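PDB 6TER: galactokinase from Bifidobacterium longum subsp. infantis ATCC 15697 = JCM 1222 = DSM 20088, which probably catalyses the ATP-dependent phosphorylation of galactose, as expected of a galactokinase of the GHMP kinase family. Local coordinates for residues N42-H47 and E308-F313; D49-L54 and A265-T270; S141-T146 and L190-S195; Y340-P345 and G367-S372; A331-L336 and A362-G367. All coordinates share one frame; numbering follows the deposited sequence. Where two conformers were deposited one is given.

Contact 1: residues N42-H47 and E308-F313. With GLA (alpha-D-galactopyranose), chain B.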
# COMPACT_ATOMS: atom_id res chain seq x y z
N ASN A 42 -1.50 5.71 -1.45
CA ASN A 42 -0.60 6.62 -0.74
C ASN A 42 -0.71 8.02 -1.35
O ASN A 42 -0.21 8.23 -2.48
CB ASN A 42 0.84 6.18 -0.76
CG ASN A 42 1.63 6.94 0.28
OD1 ASN A 42 1.06 7.41 1.25
ND2 ASN A 42 2.93 7.05 0.09
N LEU A 43 -1.31 8.95 -0.62
CA LEU A 43 -1.54 10.31 -1.18
C LEU A 43 -0.21 10.97 -1.55
O LEU A 43 -0.14 11.56 -2.59
CB LEU A 43 -2.29 11.19 -0.18
CG LEU A 43 -3.69 10.73 0.19
CD1 LEU A 43 -4.26 11.65 1.25
CD2 LEU A 43 -4.63 10.66 -1.02
N ILE A 44 0.80 10.91 -0.69
CA ILE A 44 2.10 11.54 -0.99
C ILE A 44 3.06 10.97 0.05
O ILE A 44 2.57 10.45 1.06
CB ILE A 44 1.89 13.08 -0.94
CG1 ILE A 44 3.05 13.83 -1.60
CG2 ILE A 44 1.58 13.57 0.48
CD1 ILE A 44 2.85 15.32 -1.68
N GLY A 45 4.36 11.00 -0.22
CA GLY A 45 5.43 10.50 0.66
C GLY A 45 5.84 9.14 0.16
O GLY A 45 5.69 8.17 0.93
N GLU A 46 6.26 9.08 -1.09
CA GLU A 46 6.54 7.81 -1.81
C GLU A 46 8.04 7.50 -1.73
O GLU A 46 8.84 8.44 -1.93
CB GLU A 46 6.15 7.91 -3.27
CG GLU A 46 5.52 6.60 -3.79
CD GLU A 46 4.15 6.26 -3.20
OE1 GLU A 46 4.03 5.39 -2.33
OE2 GLU A 46 3.16 6.86 -3.66
N HIS A 47 8.40 6.22 -1.49
CA HIS A 47 9.82 5.78 -1.35
C HIS A 47 10.48 6.44 -0.14
O HIS A 47 11.76 6.58 -0.09
CB HIS A 47 10.56 5.91 -2.69
CG HIS A 47 10.13 4.84 -3.64
ND1 HIS A 47 10.68 3.55 -3.58
CD2 HIS A 47 9.14 4.79 -4.57
CE1 HIS A 47 10.08 2.79 -4.50
NE2 HIS A 47 9.14 3.52 -5.11
N GLU A 308 9.43 16.57 3.09
CA GLU A 308 8.98 17.96 3.30
C GLU A 308 7.63 18.15 2.61
O GLU A 308 6.74 18.73 3.23
CB GLU A 308 10.01 18.97 2.76
CG GLU A 308 9.93 20.31 3.44
CD GLU A 308 10.52 20.30 4.84
OE1 GLU A 308 11.76 20.21 4.97
OE2 GLU A 308 9.74 20.35 5.79
N ARG A 309 7.47 17.59 1.41
CA ARG A 309 6.18 17.67 0.69
C ARG A 309 5.08 17.02 1.52
O ARG A 309 3.98 17.55 1.48
CB ARG A 309 6.33 17.08 -0.69
CG ARG A 309 7.22 17.90 -1.60
CD ARG A 309 6.93 17.45 -3.00
NE ARG A 309 7.66 16.22 -3.27
CZ ARG A 309 8.90 16.18 -3.77
NH1 ARG A 309 9.58 17.29 -4.05
NH2 ARG A 309 9.44 15.01 -3.99
N VAL A 310 5.36 15.97 2.30
CA VAL A 310 4.28 15.41 3.19
C VAL A 310 3.83 16.46 4.22
O VAL A 310 2.60 16.66 4.34
CB VAL A 310 4.71 14.10 3.89
CG1 VAL A 310 3.63 13.73 4.88
CG2 VAL A 310 5.07 12.99 2.90
N ARG A 311 4.77 17.07 4.98
CA ARG A 311 4.46 18.17 5.94
C ARG A 311 3.74 19.29 5.19
O ARG A 311 2.84 19.89 5.77
CB ARG A 311 5.72 18.73 6.62
CG ARG A 311 6.54 17.74 7.43
CD ARG A 311 7.66 18.32 8.28
NE ARG A 311 8.47 17.29 8.95
CZ ARG A 311 9.71 16.92 8.57
NH1 ARG A 311 10.29 17.48 7.51
NH2 ARG A 311 10.36 15.98 9.24
N SER A 312 4.11 19.60 3.94
CA SER A 312 3.52 20.74 3.18
C SER A 312 2.12 20.38 2.73
O SER A 312 1.20 21.24 2.83
CB SER A 312 4.35 21.19 2.01
OG SER A 312 5.55 21.72 2.49
N PHE A 313 1.91 19.11 2.37
CA PHE A 313 0.58 18.64 1.94
C PHE A 313 -0.38 18.67 3.12
O PHE A 313 -1.59 18.98 2.91
CB PHE A 313 0.61 17.21 1.38
CG PHE A 313 -0.71 16.84 0.79
CD1 PHE A 313 -0.96 16.99 -0.58
CD2 PHE A 313 -1.71 16.30 1.59
CE1 PHE A 313 -2.19 16.61 -1.11
CE2 PHE A 313 -2.94 15.92 1.05
CZ PHE A 313 -3.18 16.08 -0.29
C1 GLA B . 5.59 -0.34 -2.20
C2 GLA B . 6.04 -0.85 -0.85
C3 GLA B . 5.74 0.21 0.22
C4 GLA B . 6.45 1.57 -0.12
C5 GLA B . 6.16 2.00 -1.53
C6 GLA B . 6.99 3.26 -1.92
O1 GLA B . 4.14 -0.21 -2.26
O2 GLA B . 5.51 -2.17 -0.49
O3 GLA B . 6.23 -0.24 1.50
O4 GLA B . 7.89 1.51 -0.02
O5 GLA B . 6.30 0.90 -2.47
O6 GLA B . 6.41 4.44 -1.27
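Ile44 and Gly45 lie against one side of helix 308-313, and the two segments meet by van der Waals packing. The two ends of Ile44 part: CG2 touches Phe313 CB at 3.9 Å and the ring's CG at 4.0 Å, while CD1 meets Arg309 CB at 4.0 Å. With CG1 anti to the backbone N (chi1 -165°), the longer branch is the one sent to the arginine. Gly45 is pressed closer still, its CA 3.4 Å from Val310 CG2; a CB at this position would run into that methyl. Leu43 CD1 touches the Phe313 ring only loosely.

Within segment 42-47 polar bonds run toward the sugar. Asn42 ND2 donates almost straight (168°) to Glu46 OE1 at 3.1 Å, arriving from above the carboxylate plane, and a weak second bond goes to Gly45 O. Glu46 OE1 in turn lies 2.8 Å from galactose O6, to which His47 N gives a nearly linear hydrogen bond of 2.7 Å; OE2 forms a salt bridge with Arg363. Galactose C6 sits over the centre of one face of the His47 ring, 3.7 Å above its plane.

Segment 42-47 belongs to the galactose-binding signature of galactokinases. Glu306, two residues before the segment on the same helix 294-318, accepts from Gly45 N and Glu46 N. Helix 322-340 packs on Ile44 and Phe313, strand 54-70 on Val310 and Phe313, and helix 190-197 on Asn42 and Glu46.

Contact 2: residues D49-L54 and A265-T270; sequences DYNAGL and ANLRVT. With GLA (alpha-D-galactopyranose), chain B.
Arg268 leaves its helix with CG anti to the backbone N (chi1 172°) and turns at chi2 (66°), a course that carries its chain past Ala52 O and lets NH1 donate to that oxygen at 2.9 Å. The carbonyl lies near the guanidinium edge, and Leu54 CG sits over one face, 4.2 Å above the plane and toward the rim. Before it in the loop, Asn51 O accepts from Arg268 N at 3.2 Å, nearly in line with its C=O bond.

Asn266, the N-cap of helix 267-275, turns OD1 to Val269 N while its amide packs on the Ala52 methyl, ND2 to CB 3.6 Å. The Asn51 and Leu267 side chains run side by side, OD1 of Asn51 being 3.5 Å from Leu267 CD1; a water donates to that oxygen and weakly accepts from Leu267 N, and Asn51 ND2 reaches His47 O.

Asp207 and Asp272 hold the guanidinium in salt bridges. A leucine in place of Arg268 would probably cost Asp207 this salt bridge, leave Asp272 to Arg311, and deprive Ala52 O of its NH1 donor. The helix start and guanidinium thus both donate to carbonyls of one loop, which also carries galactose-binding Asp49, its OD2 2.6 Å from galactose O3.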
# COMPACT_ATOMS: atom_id res chain seq x y z
N ASP A 49 9.03 5.36 3.27
CA ASP A 49 8.71 4.45 4.42
C ASP A 49 9.96 3.68 4.89
O ASP A 49 10.23 3.72 6.14
CB ASP A 49 7.48 3.59 4.10
CG ASP A 49 7.67 2.49 3.07
OD1 ASP A 49 8.63 2.55 2.21
OD2 ASP A 49 6.92 1.57 3.17
N TYR A 50 10.78 3.13 3.97
CA TYR A 50 12.02 2.38 4.29
C TYR A 50 13.21 3.34 4.54
O TYR A 50 14.32 2.86 4.98
CB TYR A 50 12.32 1.30 3.23
CG TYR A 50 12.42 1.80 1.79
CD1 TYR A 50 13.51 2.52 1.34
CD2 TYR A 50 11.37 1.61 0.89
CE1 TYR A 50 13.59 3.00 0.04
CE2 TYR A 50 11.42 2.10 -0.41
CZ TYR A 50 12.53 2.80 -0.84
OH TYR A 50 12.58 3.25 -2.13
N ASN A 51 13.03 4.65 4.36
CA ASN A 51 14.03 5.69 4.73
C ASN A 51 13.68 6.40 6.07
O ASN A 51 14.32 7.43 6.37
CB ASN A 51 14.17 6.71 3.59
CG ASN A 51 14.91 6.14 2.39
OD1 ASN A 51 15.94 5.55 2.59
ND2 ASN A 51 14.36 6.21 1.18
N ALA A 52 12.80 5.83 6.88
CA ALA A 52 12.25 6.35 8.17
C ALA A 52 11.57 7.70 7.96
O ALA A 52 11.74 8.56 8.90
CB ALA A 52 13.33 6.43 9.23
N GLY A 53 10.81 7.90 6.86
CA GLY A 53 10.24 9.21 6.56
C GLY A 53 8.77 9.28 6.91
O GLY A 53 8.30 8.48 7.76
N LEU A 54 8.08 10.20 6.26
CA LEU A 54 6.64 10.47 6.43
C LEU A 54 5.91 9.95 5.19
O LEU A 54 6.47 10.07 4.08
CB LEU A 54 6.41 11.98 6.58
CG LEU A 54 6.99 12.60 7.84
CD1 LEU A 54 6.65 14.09 7.87
CD2 LEU A 54 6.54 11.90 9.13
N ALA A 265 21.92 6.95 10.39
CA ALA A 265 21.19 5.68 10.57
C ALA A 265 20.20 5.54 9.42
O ALA A 265 19.79 4.40 9.13
CB ALA A 265 20.48 5.68 11.89
N ASN A 266 19.74 6.69 8.89
CA ASN A 266 18.76 6.75 7.79
C ASN A 266 18.57 8.18 7.26
O ASN A 266 19.10 9.20 7.86
CB ASN A 266 17.41 6.23 8.24
CG ASN A 266 16.93 6.96 9.47
OD1 ASN A 266 16.83 8.19 9.46
ND2 ASN A 266 16.64 6.20 10.53
N LEU A 267 17.88 8.25 6.13
CA LEU A 267 17.91 9.47 5.32
C LEU A 267 17.00 10.49 5.99
O LEU A 267 17.21 11.69 5.71
CB LEU A 267 17.52 9.15 3.87
CG LEU A 267 18.57 8.42 3.04
CD1 LEU A 267 18.08 8.18 1.64
CD2 LEU A 267 19.86 9.18 2.97
N ARG A 268 16.04 10.05 6.82
CA ARG A 268 15.21 10.98 7.60
C ARG A 268 16.10 11.88 8.47
O ARG A 268 15.67 13.01 8.69
CB ARG A 268 14.26 10.24 8.52
CG ARG A 268 13.49 11.11 9.50
CD ARG A 268 12.52 12.06 8.83
NE ARG A 268 11.65 12.61 9.83
CZ ARG A 268 10.60 11.99 10.36
NH1 ARG A 268 10.27 10.75 10.00
NH2 ARG A 268 9.87 12.63 11.27
N VAL A 269 17.24 11.38 8.98
CA VAL A 269 18.20 12.22 9.76
C VAL A 269 18.62 13.39 8.86
O VAL A 269 18.56 14.54 9.29
CB VAL A 269 19.44 11.44 10.27
CG1 VAL A 269 20.29 12.30 11.17
CG2 VAL A 269 19.07 10.17 11.02
N THR A 270 19.09 13.05 7.65
CA THR A 270 19.59 13.98 6.61
C THR A 270 18.51 14.99 6.22
O THR A 270 18.85 16.21 6.20
CB THR A 270 20.08 13.21 5.38
OG1 THR A 270 21.13 12.37 5.86
CG2 THR A 270 20.57 14.12 4.28
C1 GLA B . 5.59 -0.34 -2.20
C2 GLA B . 6.04 -0.85 -0.85
C3 GLA B . 5.74 0.21 0.22
C4 GLA B . 6.45 1.57 -0.12
C5 GLA B . 6.16 2.00 -1.53
C6 GLA B . 6.99 3.26 -1.92
O1 GLA B . 4.14 -0.21 -2.26
O2 GLA B . 5.51 -2.17 -0.49
O3 GLA B . 6.23 -0.24 1.50
O4 GLA B . 7.89 1.51 -0.02
O5 GLA B . 6.30 0.90 -2.47
O6 GLA B . 6.41 4.44 -1.27
O HOH W 1 17.97 5.75 4.87

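Contact 3: residues S141-T146 and L190-S195. With GLA (alpha-D-galactopyranose), chain B.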
# COMPACT_ATOMS: atom_id res chain seq x y z
N SER A 141 -2.63 -5.27 -2.94
CA SER A 141 -3.32 -6.59 -2.84
C SER A 141 -2.58 -7.50 -1.84
O SER A 141 -3.25 -8.20 -1.05
CB SER A 141 -3.55 -7.20 -4.18
OG SER A 141 -2.50 -8.09 -4.49
N SER A 142 -1.24 -7.52 -1.95
CA SER A 142 -0.28 -8.08 -0.97
C SER A 142 -0.80 -7.87 0.46
O SER A 142 -1.21 -8.84 1.11
CB SER A 142 1.06 -7.41 -1.16
OG SER A 142 0.90 -5.99 -1.36
N ALA A 143 -0.81 -6.61 0.90
CA ALA A 143 -1.00 -6.18 2.30
C ALA A 143 -2.42 -6.52 2.71
O ALA A 143 -2.64 -6.93 3.82
CB ALA A 143 -0.72 -4.72 2.46
N ALA A 144 -3.36 -6.36 1.79
CA ALA A 144 -4.77 -6.70 2.03
C ALA A 144 -4.89 -8.21 2.39
O ALA A 144 -5.75 -8.60 3.30
CB ALA A 144 -5.55 -6.29 0.81
N MET A 145 -4.09 -9.03 1.74
CA MET A 145 -4.09 -10.51 1.94
C MET A 145 -3.45 -10.83 3.28
O MET A 145 -4.11 -11.55 4.08
CB MET A 145 -3.37 -11.27 0.82
CG MET A 145 -3.53 -12.80 0.96
SD MET A 145 -3.08 -13.67 -0.52
CE MET A 145 -4.72 -13.78 -1.25
N THR A 146 -2.25 -10.27 3.55
CA THR A 146 -1.50 -10.54 4.80
C THR A 146 -2.26 -9.94 5.98
O THR A 146 -2.50 -10.67 6.91
CB THR A 146 -0.05 -10.07 4.73
OG1 THR A 146 -0.10 -8.71 4.34
CG2 THR A 146 0.81 -10.87 3.79
N LEU A 190 4.56 0.92 4.85
CA LEU A 190 3.45 1.83 4.43
C LEU A 190 2.13 1.06 4.32
O LEU A 190 1.17 1.45 5.01
CB LEU A 190 3.86 2.47 3.09
CG LEU A 190 3.04 3.65 2.56
CD1 LEU A 190 3.65 4.09 1.25
CD2 LEU A 190 1.60 3.32 2.34
N ASP A 191 2.11 -0.03 3.53
CA ASP A 191 0.84 -0.64 3.01
C ASP A 191 0.03 -1.26 4.16
O ASP A 191 -1.23 -1.08 4.27
CB ASP A 191 1.13 -1.69 1.93
CG ASP A 191 1.96 -1.16 0.78
OD1 ASP A 191 1.96 0.11 0.58
OD2 ASP A 191 2.60 -2.01 0.08
N GLN A 192 0.74 -1.97 5.02
CA GLN A 192 0.16 -2.73 6.15
C GLN A 192 -0.24 -1.80 7.30
O GLN A 192 -1.29 -2.05 7.89
CB GLN A 192 1.17 -3.76 6.62
CG GLN A 192 1.65 -4.70 5.53
CD GLN A 192 2.85 -4.19 4.74
OE1 GLN A 192 3.23 -3.02 4.81
NE2 GLN A 192 3.48 -5.08 3.99
N ASN A 193 0.53 -0.74 7.60
CA ASN A 193 0.05 0.33 8.53
C ASN A 193 -1.26 0.94 8.00
O ASN A 193 -2.24 1.10 8.79
CB ASN A 193 1.15 1.35 8.80
CG ASN A 193 2.16 0.85 9.82
OD1 ASN A 193 1.94 0.95 11.03
ND2 ASN A 193 3.27 0.33 9.33
N ALA A 194 -1.32 1.25 6.71
CA ALA A 194 -2.55 1.81 6.11
C ALA A 194 -3.67 0.79 6.31
O ALA A 194 -4.70 1.19 6.81
CB ALA A 194 -2.39 2.15 4.66
N SER A 195 -3.45 -0.47 5.94
CA SER A 195 -4.54 -1.47 5.87
C SER A 195 -5.15 -1.71 7.27
O SER A 195 -6.37 -1.93 7.34
CB SER A 195 -4.04 -2.75 5.21
OG SER A 195 -5.11 -3.66 5.01
C1 GLA B . 5.59 -0.34 -2.20
C2 GLA B . 6.04 -0.85 -0.85
C3 GLA B . 5.74 0.21 0.22
C4 GLA B . 6.45 1.57 -0.12
C5 GLA B . 6.16 2.00 -1.53
C6 GLA B . 6.99 3.26 -1.92
O1 GLA B . 4.14 -0.21 -2.26
O2 GLA B . 5.51 -2.17 -0.49
O3 GLA B . 6.23 -0.24 1.50
O4 GLA B . 7.89 1.51 -0.02
O5 GLA B . 6.30 0.90 -2.47
O6 GLA B . 6.41 4.44 -1.27
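Asp191 begins its course against Ala143: the two CB atoms are 3.6 Å apart, where helices 141-146 and 190-195 come together. Its CG stands anti to the carbonyl carbon, beside the backbone N (chi1 -55°), which turns the carboxylate from the alanine toward the sugar. OD1 forms a salt bridge with Arg40 NE, and OD2 ends 3.0 Å from galactose O2 and 3.3 Å from O1; Asp191 is a galactose-binding residue of this enzyme.

Helix 141-156 starts in the run of serines that belongs to the ATP-binding motif of GHMP kinases. Ser141 and Ser142 have been seen to bind ADP, and Ser142 also magnesium, so the contact sets the nucleotide end of one helix beside the sugar end of the other. The segments' axes approach to 8.8 Å and run 53° apart, a closeness that small residues permit.

Gln192 comes to the same methyl with its CG, 3.9 Å from Ala143 CB, before its chain bends at chi2 (88°) and NE2 makes a weak bond to Thr187 OG1. Farther along, Ser195 OG lies 4.3 Å from Ala144 CA and is hydrogen-bonded to Pro38 O. Thr146 OG1 donates back to Ala143 O at 3.1 Å, coming from above that carbonyl's plane.

Contact 4: residues Y340-P345 and G367-S372. With GLA (alpha-D-galactopyranose), chain B.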
# COMPACT_ATOMS: atom_id res chain seq x y z
N TYR A 340 13.95 9.82 -8.88
CA TYR A 340 13.85 8.42 -8.36
C TYR A 340 13.83 7.42 -9.53
O TYR A 340 14.37 6.26 -9.31
CB TYR A 340 12.72 8.25 -7.34
CG TYR A 340 13.15 7.44 -6.14
CD1 TYR A 340 14.25 7.84 -5.41
CD2 TYR A 340 12.60 6.20 -5.84
CE1 TYR A 340 14.71 7.11 -4.33
CE2 TYR A 340 13.05 5.47 -4.75
CZ TYR A 340 14.08 5.94 -3.96
OH TYR A 340 14.58 5.26 -2.88
N GLU A 341 13.38 7.87 -10.71
CA GLU A 341 13.30 7.04 -11.94
C GLU A 341 12.55 5.73 -11.66
O GLU A 341 13.04 4.67 -12.03
CB GLU A 341 14.72 6.75 -12.42
CG GLU A 341 15.42 8.01 -12.81
CD GLU A 341 16.64 7.68 -13.59
OE1 GLU A 341 17.73 7.61 -12.95
OE2 GLU A 341 16.47 7.40 -14.80
N VAL A 342 11.37 5.83 -11.08
CA VAL A 342 10.44 4.66 -10.94
C VAL A 342 9.17 4.84 -11.78
O VAL A 342 8.21 4.09 -11.51
CB VAL A 342 10.04 4.46 -9.47
CG1 VAL A 342 11.25 4.03 -8.66
CG2 VAL A 342 9.40 5.73 -8.86
N THR A 343 9.07 5.78 -12.71
CA THR A 343 7.84 5.80 -13.56
C THR A 343 8.07 5.07 -14.89
O THR A 343 9.22 4.69 -15.19
CB THR A 343 7.29 7.21 -13.85
OG1 THR A 343 8.24 7.86 -14.69
CG2 THR A 343 6.94 7.95 -12.58
N VAL A 344 6.97 4.87 -15.62
CA VAL A 344 6.90 4.23 -16.98
C VAL A 344 6.01 5.14 -17.83
O VAL A 344 5.22 5.91 -17.27
CB VAL A 344 6.35 2.79 -16.95
CG1 VAL A 344 7.32 1.78 -16.34
CG2 VAL A 344 5.00 2.69 -16.27
N PRO A 345 6.12 5.08 -19.19
CA PRO A 345 5.26 5.87 -20.06
C PRO A 345 3.79 5.90 -19.65
O PRO A 345 3.27 7.00 -19.64
CB PRO A 345 5.45 5.23 -21.43
CG PRO A 345 6.93 4.88 -21.39
CD PRO A 345 7.15 4.35 -19.98
N GLY A 367 4.65 1.85 -5.42
CA GLY A 367 6.06 1.54 -5.72
C GLY A 367 6.54 2.16 -7.03
O GLY A 367 7.73 2.56 -7.09
N GLY A 368 5.70 2.15 -8.06
CA GLY A 368 6.01 2.56 -9.44
C GLY A 368 6.14 1.36 -10.37
O GLY A 368 5.53 0.25 -10.08
N PHE A 369 6.88 1.58 -11.46
CA PHE A 369 7.25 0.58 -12.49
C PHE A 369 5.98 0.05 -13.14
O PHE A 369 6.02 -1.02 -13.72
CB PHE A 369 8.14 -0.52 -11.90
CG PHE A 369 9.32 -0.01 -11.13
CD1 PHE A 369 10.36 0.63 -11.79
CD2 PHE A 369 9.41 -0.16 -9.76
CE1 PHE A 369 11.42 1.15 -11.09
CE2 PHE A 369 10.51 0.32 -9.05
CZ PHE A 369 11.51 0.98 -9.72
N GLY A 370 4.93 0.84 -13.13
CA GLY A 370 3.57 0.44 -13.51
C GLY A 370 2.64 0.78 -12.38
O GLY A 370 3.08 1.55 -11.50
N GLY A 371 1.46 0.15 -12.37
CA GLY A 371 0.40 0.34 -11.35
C GLY A 371 -0.43 1.58 -11.65
O GLY A 371 -0.76 1.81 -12.84
N SER A 372 -0.81 2.32 -10.61
CA SER A 372 -1.93 3.29 -10.64
C SER A 372 -1.39 4.72 -10.51
O SER A 372 -0.26 4.94 -9.92
CB SER A 372 -2.98 2.98 -9.56
OG SER A 372 -3.49 1.67 -9.69
C1 GLA B . 5.59 -0.34 -2.20
C2 GLA B . 6.04 -0.85 -0.85
C3 GLA B . 5.74 0.21 0.22
C4 GLA B . 6.45 1.57 -0.12
C5 GLA B . 6.16 2.00 -1.53
C6 GLA B . 6.99 3.26 -1.92
O1 GLA B . 4.14 -0.21 -2.26
O2 GLA B . 5.51 -2.17 -0.49
O3 GLA B . 6.23 -0.24 1.50
O4 GLA B . 7.89 1.51 -0.02
O5 GLA B . 6.30 0.90 -2.47
O6 GLA B . 6.41 4.44 -1.27
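The glycine-rich loop of the GHMP kinase C-terminal domain, Gly367 to Gly371, leans on the turn that joins helix 322-340 to helix 345-356, chiefly through Phe369 on Val342. Phe369 N donates to Val342 O at 2.8 Å and 165°, a single bond that ties the loops' backbones together. Next to it Gly368 CA makes a CA-H...O contact of 3.4 Å with the same oxygen; a CB at this glycine would collide with it.

With CG anti to its carbonyl carbon (chi1 -51°), the Phe369 ring lies against Val342 although the bond to its CB points away. One ring face receives Val342 CB in a CH-pi contact, 4.1 Å from the centroid, off toward the rim. The approach of Val342 CG1 to Phe369 CZ, 3.2 Å, is unusually short. Val344 packs with its two methyls on the backbone beyond: CG1 on Phe369 C at 3.9 Å, CG2 on Gly370 N at 3.6 Å.

Arg251 of helix 247-262 binds the carbonyl oxygens of Tyr340 and Glu341, holding the turn from another side. Gly367 reaches the ligand, its CA 3.3 Å from galactose O5. Gly368 and Gly370, with backbone angles at which a CB would be jammed, flank Phe369; this, with Gly367 at the bound sugar, is characteristic of the glycine-rich motif in the C-terminal part of GHMP kinases.

Contact 5: residues A331-L336 and A362-G367; sequences ASHDSL and ARMTGG. With GLA (alpha-D-galactopyranose), chain B.
Ser332 OG is approached by Arg363 NE at 2.8 Å in a hydrogen bond that is weak because it is bent (130°). Leu336 CD1 lies near the guanidinium plane at its edge, 3.3 Å from NH2, and also meets Met364 CG at 3.9 Å. Leu336 CB lies 3.9 Å from Met364 SD, the two side chains crossing at about a right angle. At the base of the side chains His333 CB lies 3.7 Å from Arg363 CB.

A bend at chi3 (-53°) turns the arginine's end back toward the helix. Outside this shell Glu46 forms a salt bridge with Arg363 NH2, and Glu306 is hydrogen-bonded to Ser332 OG. An alanine here in place of Arg363 would probably leave the Glu46 carboxylate without its countercharge and Ser332 without this donor.

The segments' axes pass 6.9 Å apart. Strand 361-364 is an edge strand of its four-stranded antiparallel sheet, paired with 372-378; helix 322-340 also touches helix 294-318, and helix 345-356 packs on His333 and Met364.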
# COMPACT_ATOMS: atom_id res chain seq x y z
N ALA A 331 4.52 17.82 -7.86
CA ALA A 331 5.96 17.84 -7.54
C ALA A 331 6.45 16.43 -7.12
O ALA A 331 7.61 16.08 -7.47
CB ALA A 331 6.21 18.90 -6.50
N SER A 332 5.66 15.70 -6.34
CA SER A 332 5.96 14.30 -5.93
C SER A 332 6.11 13.43 -7.19
O SER A 332 7.14 12.78 -7.33
CB SER A 332 4.93 13.87 -4.90
OG SER A 332 4.79 12.49 -4.67
N HIS A 333 5.14 13.46 -8.11
CA HIS A 333 5.29 12.67 -9.35
C HIS A 333 6.59 13.07 -10.03
O HIS A 333 7.44 12.19 -10.28
CB HIS A 333 4.18 12.88 -10.36
CG HIS A 333 4.48 12.05 -11.55
ND1 HIS A 333 5.07 12.56 -12.69
CD2 HIS A 333 4.42 10.70 -11.72
CE1 HIS A 333 5.24 11.59 -13.55
NE2 HIS A 333 4.89 10.44 -12.96
N ASP A 334 6.74 14.36 -10.31
CA ASP A 334 7.83 14.86 -11.16
C ASP A 334 9.14 14.36 -10.57
O ASP A 334 10.07 14.05 -11.37
CB ASP A 334 7.81 16.39 -11.24
CG ASP A 334 6.68 16.90 -12.11
OD1 ASP A 334 6.02 16.07 -12.73
OD2 ASP A 334 6.49 18.14 -12.19
N SER A 335 9.20 14.32 -9.24
CA SER A 335 10.37 13.82 -8.50
C SER A 335 10.47 12.31 -8.71
O SER A 335 11.61 11.79 -8.91
CB SER A 335 10.30 14.19 -7.05
OG SER A 335 11.47 13.80 -6.36
N LEU A 336 9.34 11.62 -8.71
CA LEU A 336 9.45 10.14 -8.86
C LEU A 336 10.00 9.81 -10.26
O LEU A 336 10.82 8.88 -10.38
CB LEU A 336 8.10 9.51 -8.50
CG LEU A 336 7.83 9.46 -7.00
CD1 LEU A 336 6.37 9.49 -6.68
CD2 LEU A 336 8.43 8.23 -6.33
N ALA A 362 -1.87 15.40 -10.01
CA ALA A 362 -1.90 13.97 -10.35
C ALA A 362 -0.50 13.38 -10.18
O ALA A 362 0.50 14.07 -10.52
CB ALA A 362 -2.43 13.76 -11.74
N ARG A 363 -0.44 12.11 -9.79
CA ARG A 363 0.82 11.42 -9.46
C ARG A 363 0.63 9.90 -9.49
O ARG A 363 -0.41 9.40 -9.06
CB ARG A 363 1.38 11.86 -8.09
CG ARG A 363 0.45 11.68 -6.88
CD ARG A 363 1.08 12.07 -5.55
NE ARG A 363 2.35 11.38 -5.36
CZ ARG A 363 2.49 10.18 -4.79
NH1 ARG A 363 1.49 9.56 -4.18
NH2 ARG A 363 3.66 9.62 -4.79
N MET A 364 1.68 9.17 -9.87
CA MET A 364 1.75 7.70 -9.61
C MET A 364 1.58 7.51 -8.08
O MET A 364 2.04 8.38 -7.30
CB MET A 364 3.06 7.08 -10.11
CG MET A 364 4.30 7.68 -9.46
SD MET A 364 5.70 6.56 -9.40
CE MET A 364 5.12 5.56 -8.02
N THR A 365 0.87 6.47 -7.63
CA THR A 365 0.90 6.06 -6.20
C THR A 365 1.58 4.68 -6.06
O THR A 365 1.66 3.94 -7.06
CB THR A 365 -0.49 6.15 -5.59
OG1 THR A 365 -0.30 5.96 -4.18
CG2 THR A 365 -1.46 5.15 -6.18
N GLY A 366 2.19 4.44 -4.89
CA GLY A 366 2.91 3.24 -4.45
C GLY A 366 4.25 3.08 -5.11
O GLY A 366 4.90 4.07 -5.30
N GLY A 367 4.65 1.85 -5.42
CA GLY A 367 6.06 1.54 -5.72
C GLY A 367 6.54 2.16 -7.03
O GLY A 367 7.73 2.56 -7.09
C1 GLA B . 5.59 -0.34 -2.20
C2 GLA B . 6.04 -0.85 -0.85
C3 GLA B . 5.74 0.21 0.22
C4 GLA B . 6.45 1.57 -0.12
C5 GLA B . 6.16 2.00 -1.53
C6 GLA B . 6.99 3.26 -1.92
O1 GLA B . 4.14 -0.21 -2.26
O2 GLA B . 5.51 -2.17 -0.49
O3 GLA B . 6.23 -0.24 1.50
O4 GLA B . 7.89 1.51 -0.02
O5 GLA B . 6.30 0.90 -2.47
O6 GLA B . 6.41 4.44 -1.27

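In the fold
All five contacts reach the bound galactose. Contacts 1 and 2, centres 13 Å apart, share one loop through segments 42-47 and 49-54, and Leu190 of contact 3 meets both: its N is 3.0 Å from Asp49 OD2, a probable hydrogen bond, and its CD1 3.3 Å from Asn42 ND2. Contacts 4 and 5, centres 8 Å apart, share Gly367 and alternate along the chain. They meet that loop through His47 NE2, 2.6 Å from Gly367 O, and Asn42 O, 2.8 Å from Thr365 OG1, both probable hydrogen bonds. Tyr50 and Tyr340 link contacts 2 and 4 by their hydroxyls. Contact 3 does not touch contacts 4 and 5, whose nearest atoms are about 7 and 6 Å away; the sugar touches all three.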